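Long-range contact in AF1502 (Archaeoglobus fulgidus, PDB 5A1Q), which has no established function but is a Stac domain protein, of a kind associated with transmembrane solute transport and two-component signal transduction: residues 9-18 against 59-70. Residues are numbered along the deposited sequence; the frame is centred on the assembly and turned at random.
Sequences KLLDELKKEI and YVEIVEERLEKE
Arg66 meets Glu17 through a guanidinium that has Ile62 CG2, one turn back on the same helix, over one face, offset toward the edge of the group, while a water lies in plane at its edge. Glu17 OE2 approaches this group obliquely and forms a salt bridge with Arg66 NH1; the modelled 2.5 Å is very short, so its exact length is doubtful. The Glu17 carboxylate runs nearly coplanar with the Tyr59 ring (29° between planes), OE1 lying 3.8 Å from Tyr59 CD1. Bent at chi2 (-61°), the Glu17 side chain is the knob in the hole formed by Tyr59, Ile62, Val63 and Arg66, with CD 3.6 Å from Ile62 CG2. Glu13 fills the next hole, among Val63, Arg66, Leu67 and Glu70, with CB 3.8 Å from Val63 CG1. The water donates to Glu13 O and accepts from Arg66 NH1 (3.0 Å), linking the helices; its contact with Glu13 OE1 is suspiciously short. Lys9, Glu13 and Glu70 form a salt-bridge network: Lys9 NZ bonds the anti lone pair of Glu13 OE2 at 3.1 Å and, weakly, OE1 of the poorly ordered Glu70. On the inner side of these charged groups, the Leu14 and Val63 side chains cross at about a right angle, and Leu10 CD1 meets Leu67 CD1. Ile18 CG1 packs on Tyr59 CB. Segments 9-18 and 59-70 run obliquely antiparallel (136°) within an all-helical domain; helix 22-33 touches Leu10 and Leu14, helix 43-51 Val60 and Leu67. The two acidic knobs probably depend on Lys9 and Arg66 to offset their charge beside the leucine and valine contacts.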
ATOM      1  N   LYS A   9      15.305  10.565   4.889  1.00 26.74           N
ATOM      2  CA  LYS A   9      14.523  11.780   5.091  1.00 31.51           C
ATOM      3  C   LYS A   9      13.024  11.428   5.324  1.00 25.95           C
ATOM      4  O   LYS A   9      12.392  11.938   6.285  1.00 27.53           O
ATOM      5  CB  LYS A   9      14.732  12.771   3.923  1.00 29.76           C
ATOM      6  CG  LYS A   9      13.759  13.922   3.903  1.00 42.31           C
ATOM      7  CD  LYS A   9      14.112  14.934   4.956  1.00 38.29           C
ATOM      8  CE  LYS A   9      13.502  16.281   4.618  1.00 56.93           C
ATOM      9  NZ  LYS A   9      13.481  17.180   5.806  1.00 66.08           N
ATOM     10  N   LEU A  10      12.453  10.537   4.499  1.00 22.22           N
ATOM     11  CA  LEU A  10      11.087  10.245   4.544  1.00 21.63           C
ATOM     12  C   LEU A  10      10.787   9.469   5.858  1.00 27.42           C
ATOM     13  O   LEU A  10       9.817   9.775   6.556  1.00 22.59           O
ATOM     14  CB  LEU A  10      10.687   9.498   3.266  1.00 20.78           C
ATOM     15  CG  LEU A  10       9.235   9.164   3.207  1.00 24.82           C
ATOM     16  CD1 LEU A  10       8.451  10.474   3.214  1.00 33.69           C
ATOM     17  CD2 LEU A  10       8.887   8.340   1.992  1.00 25.85           C
ATOM     18  N   LEU A  11      11.640   8.485   6.221  1.00 21.27           N
ATOM     19  CA  LEU A  11      11.453   7.763   7.463  1.00 21.95           C
ATOM     20  C   LEU A  11      11.576   8.725   8.650  1.00 22.10           C
ATOM     21  O   LEU A  11      10.772   8.637   9.592  1.00 23.73           O
ATOM     22  CB  LEU A  11      12.511   6.681   7.575  1.00 21.50           C
ATOM     23  CG  LEU A  11      12.456   5.899   8.882  1.00 25.26           C
ATOM     24  CD1 LEU A  11      11.107   5.262   9.075  1.00 30.24           C
ATOM     25  CD2 LEU A  11      13.598   4.860   8.855  1.00 36.10           C
ATOM     26  N   ASP A  12      12.548   9.630   8.638  1.00 22.48           N
ATOM     27  CA  ASP A  12      12.687  10.598   9.739  1.00 27.55           C
ATOM     28  C   ASP A  12      11.433  11.500   9.886  1.00 30.19           C
ATOM     29  O   ASP A  12      10.916  11.658  11.007  1.00 27.81           O
ATOM     30  CB  ASP A  12      13.950  11.416   9.591  1.00 29.69           C
ATOM     31  CG  ASP A  12      15.224  10.608   9.918  1.00 36.70           C
ATOM     32  OD1 ASP A  12      15.094   9.472  10.458  1.00 41.06           O
ATOM     33  OD2 ASP A  12      16.314  11.082   9.569  1.00 45.91           O
ATOM     34  N   GLU A  13      10.879  11.981   8.779  1.00 27.26           N
ATOM     35  CA  GLU A  13       9.648  12.786   8.862  1.00 27.56           C
ATOM     36  C   GLU A  13       8.466  11.952   9.411  1.00 25.98           C
ATOM     37  O   GLU A  13       7.688  12.465  10.214  1.00 24.52           O
ATOM     38  CB  GLU A  13       9.265  13.416   7.503  1.00 28.83           C
ATOM     39  CG  GLU A  13      10.238  14.465   7.005  1.00 33.35           C
ATOM     40  CD  GLU A  13      10.035  15.842   7.617  1.00 51.57           C
ATOM     41  OE1 GLU A  13       9.113  16.031   8.435  1.00 45.31           O
ATOM     42  OE2 GLU A  13      10.810  16.749   7.256  1.00 56.75           O
ATOM     43  N   LEU A  14       8.338  10.691   8.994  1.00 22.62           N
ATOM     44  CA  LEU A  14       7.228   9.888   9.431  1.00 20.82           C
ATOM     45  C   LEU A  14       7.352   9.519  10.890  1.00 22.96           C
ATOM     46  O   LEU A  14       6.365   9.540  11.644  1.00 23.22           O
ATOM     47  CB  LEU A  14       7.104   8.639   8.549  1.00 21.38           C
ATOM     48  CG  LEU A  14       6.651   8.799   7.097  1.00 21.42           C
ATOM     49  CD1 LEU A  14       6.972   7.560   6.265  1.00 22.77           C
ATOM     50  CD2 LEU A  14       5.159   9.037   7.033  1.00 24.90           C
ATOM     51  N   LYS A  15       8.574   9.226  11.344  1.00 21.43           N
ATOM     52  CA  LYS A  15       8.779   8.868  12.734  1.00 26.81           C
ATOM     53  C   LYS A  15       8.475  10.037  13.644  1.00 25.36           C
ATOM     54  O   LYS A  15       7.971   9.802  14.749  1.00 24.79           O
ATOM     55  CB  LYS A  15      10.191   8.431  12.996  1.00 24.82           C
ATOM     56  CG  LYS A  15      10.524   7.071  12.485  1.00 25.85           C
ATOM     57  CD  LYS A  15      11.999   6.821  12.772  1.00 37.63           C
ATOM     58  CE  LYS A  15      12.261   5.360  12.916  1.00 42.18           C
ATOM     59  NZ  LYS A  15      13.737   5.184  13.045  1.00 68.19           N
ATOM     60  N   LYS A  16       8.746  11.272  13.176  1.00 25.41           N
ATOM     61  CA  LYS A  16       8.387  12.460  13.955  1.00 32.46           C
ATOM     62  C   LYS A  16       6.891  12.459  14.308  1.00 26.46           C
ATOM     63  O   LYS A  16       6.510  12.908  15.407  1.00 30.48           O
ATOM     64  CB  LYS A  16       8.771  13.731  13.183  1.00 30.86           C
ATOM     65  CG  LYS A  16       8.986  14.983  14.009  1.00 56.68           C
ATOM     66  CD  LYS A  16      10.191  15.755  13.499  1.00 69.20           C
ATOM     67  CE  LYS A  16      11.498  15.102  13.944  1.00 80.07           C
ATOM     68  NZ  LYS A  16      12.673  15.564  13.157  1.00 67.36           N
ATOM     69  N   GLU A  17       6.040  12.042  13.374  1.00 25.09           N
ATOM     70  CA  GLU A  17       4.581  12.031  13.576  1.00 26.15           C
ATOM     71  C   GLU A  17       4.016  10.737  14.233  1.00 27.33           C
ATOM     72  O   GLU A  17       3.153  10.805  15.127  1.00 29.07           O
ATOM     73  CB  GLU A  17       3.884  12.285  12.227  1.00 28.26           C
ATOM     74  CG  GLU A  17       4.104  13.676  11.662  1.00 33.93           C
ATOM     75  CD  GLU A  17       3.573  14.733  12.597  1.00 46.57           C
ATOM     76  OE1 GLU A  17       2.440  14.569  13.084  1.00 38.15           O
ATOM     77  OE2 GLU A  17       4.313  15.680  12.889  1.00 54.30           O
ATOM     78  N   ILE A  18       4.551   9.585  13.843  1.00 22.90           N
ATOM     79  CA  ILE A  18       3.955   8.247  14.028  1.00 22.44           C
ATOM     80  C   ILE A  18       4.762   7.377  15.047  1.00 25.06           C
ATOM     81  O   ILE A  18       4.267   6.347  15.560  1.00 27.01           O
ATOM     82  CB  ILE A  18       3.826   7.540  12.645  1.00 27.90           C
ATOM     83  CG1 ILE A  18       2.675   8.198  11.788  1.00 26.85           C
ATOM     84  CG2 ILE A  18       3.602   6.060  12.736  1.00 45.09           C
ATOM     85  CD1 ILE A  18       2.875   7.980  10.279  1.00 28.01           C
ATOM     86  N   TYR A  59      -1.607  12.055  10.131  1.00 22.90           N
ATOM     87  CA  TYR A  59      -0.186  12.187  10.384  1.00 21.49           C
ATOM     88  C   TYR A  59       0.581  12.216   9.054  1.00 23.44           C
ATOM     89  O   TYR A  59       1.535  12.961   8.875  1.00 23.82           O
ATOM     90  CB  TYR A  59       0.309  11.032  11.297  1.00 24.18           C
ATOM     91  CG  TYR A  59      -0.474  10.950  12.571  1.00 24.60           C
ATOM     92  CD1 TYR A  59      -0.116  11.767  13.636  1.00 39.22           C
ATOM     93  CD2 TYR A  59      -1.649  10.186  12.688  1.00 25.75           C
ATOM     94  CE1 TYR A  59      -0.842  11.774  14.810  1.00 39.59           C
ATOM     95  CE2 TYR A  59      -2.367  10.178  13.869  1.00 32.14           C
ATOM     96  CZ  TYR A  59      -1.958  10.985  14.915  1.00 40.10           C
ATOM     97  OH  TYR A  59      -2.667  11.004  16.096  1.00 47.65           O
ATOM     98  N   VAL A  60       0.166  11.377   8.089  1.00 21.55           N
ATOM     99  CA  VAL A  60       0.785  11.372   6.757  1.00 23.24           C
ATOM    100  C   VAL A  60       0.509  12.697   6.023  1.00 25.50           C
ATOM    101  O   VAL A  60       1.400  13.208   5.319  1.00 24.18           O
ATOM    102  CB  VAL A  60       0.309  10.134   5.955  1.00 26.98           C
ATOM    103  CG1 VAL A  60       0.850  10.186   4.524  1.00 27.29           C
ATOM    104  CG2 VAL A  60       0.678   8.886   6.693  1.00 23.50           C
ATOM    105  N   GLU A  61      -0.687  13.289   6.184  1.00 23.17           N
ATOM    106  CA  GLU A  61      -1.068  14.559   5.596  1.00 26.10           C
ATOM    107  C   GLU A  61      -0.082  15.614   6.132  1.00 23.24           C
ATOM    108  O   GLU A  61       0.413  16.473   5.388  1.00 25.82           O
ATOM    109  CB  GLU A  61      -2.565  14.901   5.940  1.00 27.75           C
ATOM    110  CG  GLU A  61      -3.584  14.057   5.131  1.00 37.10           C
ATOM    111  CD  GLU A  61      -5.089  14.108   5.474  1.00 72.37           C
ATOM    112  OE1 GLU A  61      -5.518  14.440   6.612  1.00 48.61           O
ATOM    113  OE2 GLU A  61      -5.875  13.748   4.553  1.00 49.57           O
ATOM    114  N   ILE A  62       0.198  15.564   7.439  1.00 22.46           N
ATOM    115  CA  ILE A  62       1.148  16.526   8.051  1.00 22.96           C
ATOM    116  C   ILE A  62       2.568  16.379   7.396  1.00 23.41           C
ATOM    117  O   ILE A  62       3.180  17.386   7.029  1.00 26.37           O
ATOM    118  CB  ILE A  62       1.180  16.383   9.593  1.00 25.44           C
ATOM    119  CG1 ILE A  62      -0.154  16.886  10.139  1.00 25.99           C
ATOM    120  CG2 ILE A  62       2.415  17.152  10.129  1.00 27.74           C
ATOM    121  CD1 ILE A  62      -0.368  16.602  11.597  1.00 29.83           C
ATOM    122  N   VAL A  63       3.031  15.132   7.225  1.00 24.35           N
ATOM    123  CA  VAL A  63       4.335  14.939   6.528  1.00 23.69           C
ATOM    124  C   VAL A  63       4.290  15.480   5.132  1.00 26.86           C
ATOM    125  O   VAL A  63       5.181  16.216   4.734  1.00 28.04           O
ATOM    126  CB  VAL A  63       4.687  13.445   6.470  1.00 27.47           C
ATOM    127  CG1 VAL A  63       5.958  13.199   5.638  1.00 28.90           C
ATOM    128  CG2 VAL A  63       4.920  12.895   7.853  1.00 26.17           C
ATOM    129  N   GLU A  64       3.223  15.172   4.394  1.00 26.65           N
ATOM    130  CA  GLU A  64       3.102  15.742   3.028  1.00 32.74           C
ATOM    131  C   GLU A  64       3.180  17.252   3.016  1.00 31.06           C
ATOM    132  O   GLU A  64       3.877  17.880   2.215  1.00 33.48           O
ATOM    133  CB  GLU A  64       1.797  15.327   2.381  1.00 34.60           C
ATOM    134  CG  GLU A  64       1.744  13.844   2.071  1.00 44.46           C
ATOM    135  CD  GLU A  64       0.938  13.515   0.830  1.00 55.90           C
ATOM    136  OE1 GLU A  64       0.948  14.312  -0.129  1.00 77.36           O
ATOM    137  OE2 GLU A  64       0.320  12.430   0.803  1.00 53.86           O
ATOM    138  N   GLU A  65       2.446  17.876   3.938  1.00 30.83           N
ATOM    139  CA  GLU A  65       2.424  19.292   4.041  1.00 29.98           C
ATOM    140  C   GLU A  65       3.803  19.914   4.325  1.00 31.11           C
ATOM    141  O   GLU A  65       4.173  20.899   3.702  1.00 34.54           O
ATOM    142  CB  GLU A  65       1.404  19.707   5.146  1.00 31.77           C
ATOM    143  CG  GLU A  65      -0.034  19.726   4.619  1.00 32.04           C
ATOM    144  CD  GLU A  65      -1.093  19.729   5.734  1.00 47.37           C
ATOM    145  OE1 GLU A  65      -0.696  19.788   6.919  1.00 37.27           O
ATOM    146  OE2 GLU A  65      -2.306  19.607   5.411  1.00 45.58           O
ATOM    147  N   ARG A  66       4.543  19.260   5.217  1.00 29.22           N
ATOM    148  CA  ARG A  66       5.894  19.711   5.597  1.00 32.31           C
ATOM    149  C   ARG A  66       6.861  19.571   4.437  1.00 31.38           C
ATOM    150  O   ARG A  66       7.741  20.436   4.253  1.00 37.50           O
ATOM    151  CB  ARG A  66       6.430  18.878   6.771  1.00 34.31           C
ATOM    152  CG  ARG A  66       5.917  19.418   8.108  1.00 50.64           C
ATOM    153  CD  ARG A  66       6.058  18.437   9.259  1.00 55.71           C
ATOM    154  NE  ARG A  66       5.380  18.942  10.476  1.00 61.85           N
ATOM    155  CZ  ARG A  66       5.398  18.332  11.668  1.00110.27           C
ATOM    156  NH1 ARG A  66       6.068  17.179  11.829  1.00 53.28           N
ATOM    157  NH2 ARG A  66       4.746  18.870  12.710  1.00 59.96           N
ATOM    158  N   LEU A  67       6.693  18.525   3.647  1.00 30.16           N
ATOM    159  CA  LEU A  67       7.560  18.356   2.461  1.00 32.61           C
ATOM    160  C   LEU A  67       7.249  19.379   1.411  1.00 44.39           C
ATOM    161  O   LEU A  67       8.175  19.937   0.838  1.00 43.35           O
ATOM    162  CB  LEU A  67       7.486  16.939   1.916  1.00 31.81           C
ATOM    163  CG  LEU A  67       8.038  15.850   2.828  1.00 28.92           C
ATOM    164  CD1 LEU A  67       7.867  14.478   2.197  1.00 34.18           C
ATOM    165  CD2 LEU A  67       9.495  16.120   3.156  1.00 39.97           C
ATOM    166  N   GLU A  68       5.959  19.676   1.192  1.00 40.46           N
ATOM    167  CA  GLU A  68       5.549  20.736   0.268  1.00 44.97           C
ATOM    168  C   GLU A  68       6.118  22.090   0.632  1.00 43.96           C
ATOM    169  O   GLU A  68       6.542  22.872  -0.233  1.00 49.32           O
ATOM    170  CB  GLU A  68       4.015  20.835   0.201  1.00 52.21           C
ATOM    171  CG  GLU A  68       3.342  19.728  -0.601  1.00 72.58           C
ATOM    172  CD  GLU A  68       3.395  19.940  -2.114  1.00 84.66           C
ATOM    173  OE1 GLU A  68       3.861  21.012  -2.567  1.00 78.38           O
ATOM    174  OE2 GLU A  68       2.966  19.024  -2.859  1.00 63.54           O
ATOM    175  N   LYS A  69       6.124  22.406   1.926  1.00 42.51           N
ATOM    176  CA  LYS A  69       6.634  23.688   2.409  1.00 49.37           C
ATOM    177  C   LYS A  69       8.129  23.877   2.145  1.00 47.14           C
ATOM    178  O   LYS A  69       8.583  24.998   1.775  1.00 46.05           O
ATOM    179  CB  LYS A  69       6.292  23.891   3.917  1.00 45.71           C
ATOM    180  CG  LYS A  69       5.243  24.980   4.164  1.00 77.38           C
ATOM    181  CD  LYS A  69       3.964  24.785   3.340  1.00 71.80           C
ATOM    182  CE  LYS A  69       3.018  23.786   3.992  1.00 71.50           C
ATOM    183  NZ  LYS A  69       2.196  23.041   2.996  1.00 55.55           N
ATOM    184  N   GLU A  70       8.883  22.811   2.362  1.00 45.49           N
ATOM    185  CA  GLU A  70      10.327  22.781   2.098  1.00 61.71           C
ATOM    186  C   GLU A  70      10.687  22.816   0.594  1.00 56.75           C
ATOM    187  O   GLU A  70      11.815  23.165   0.233  1.00 83.91           O
ATOM    188  CB  GLU A  70      10.946  21.541   2.752  1.00 50.45           C
ATOM    189  CG  GLU A  70      10.865  21.565   4.271  1.00 68.16           C
ATOM    190  CD  GLU A  70      11.418  20.320   4.938  1.00 67.49           C
ATOM    191  OE1 GLU A  70      11.583  19.291   4.252  1.00 61.64           O
ATOM    192  OE2 GLU A  70      11.675  20.373   6.161  1.00 80.54           O
TER
HETATM  193  O   HOH W   1       7.155  15.315   9.770  1.00 41.50           O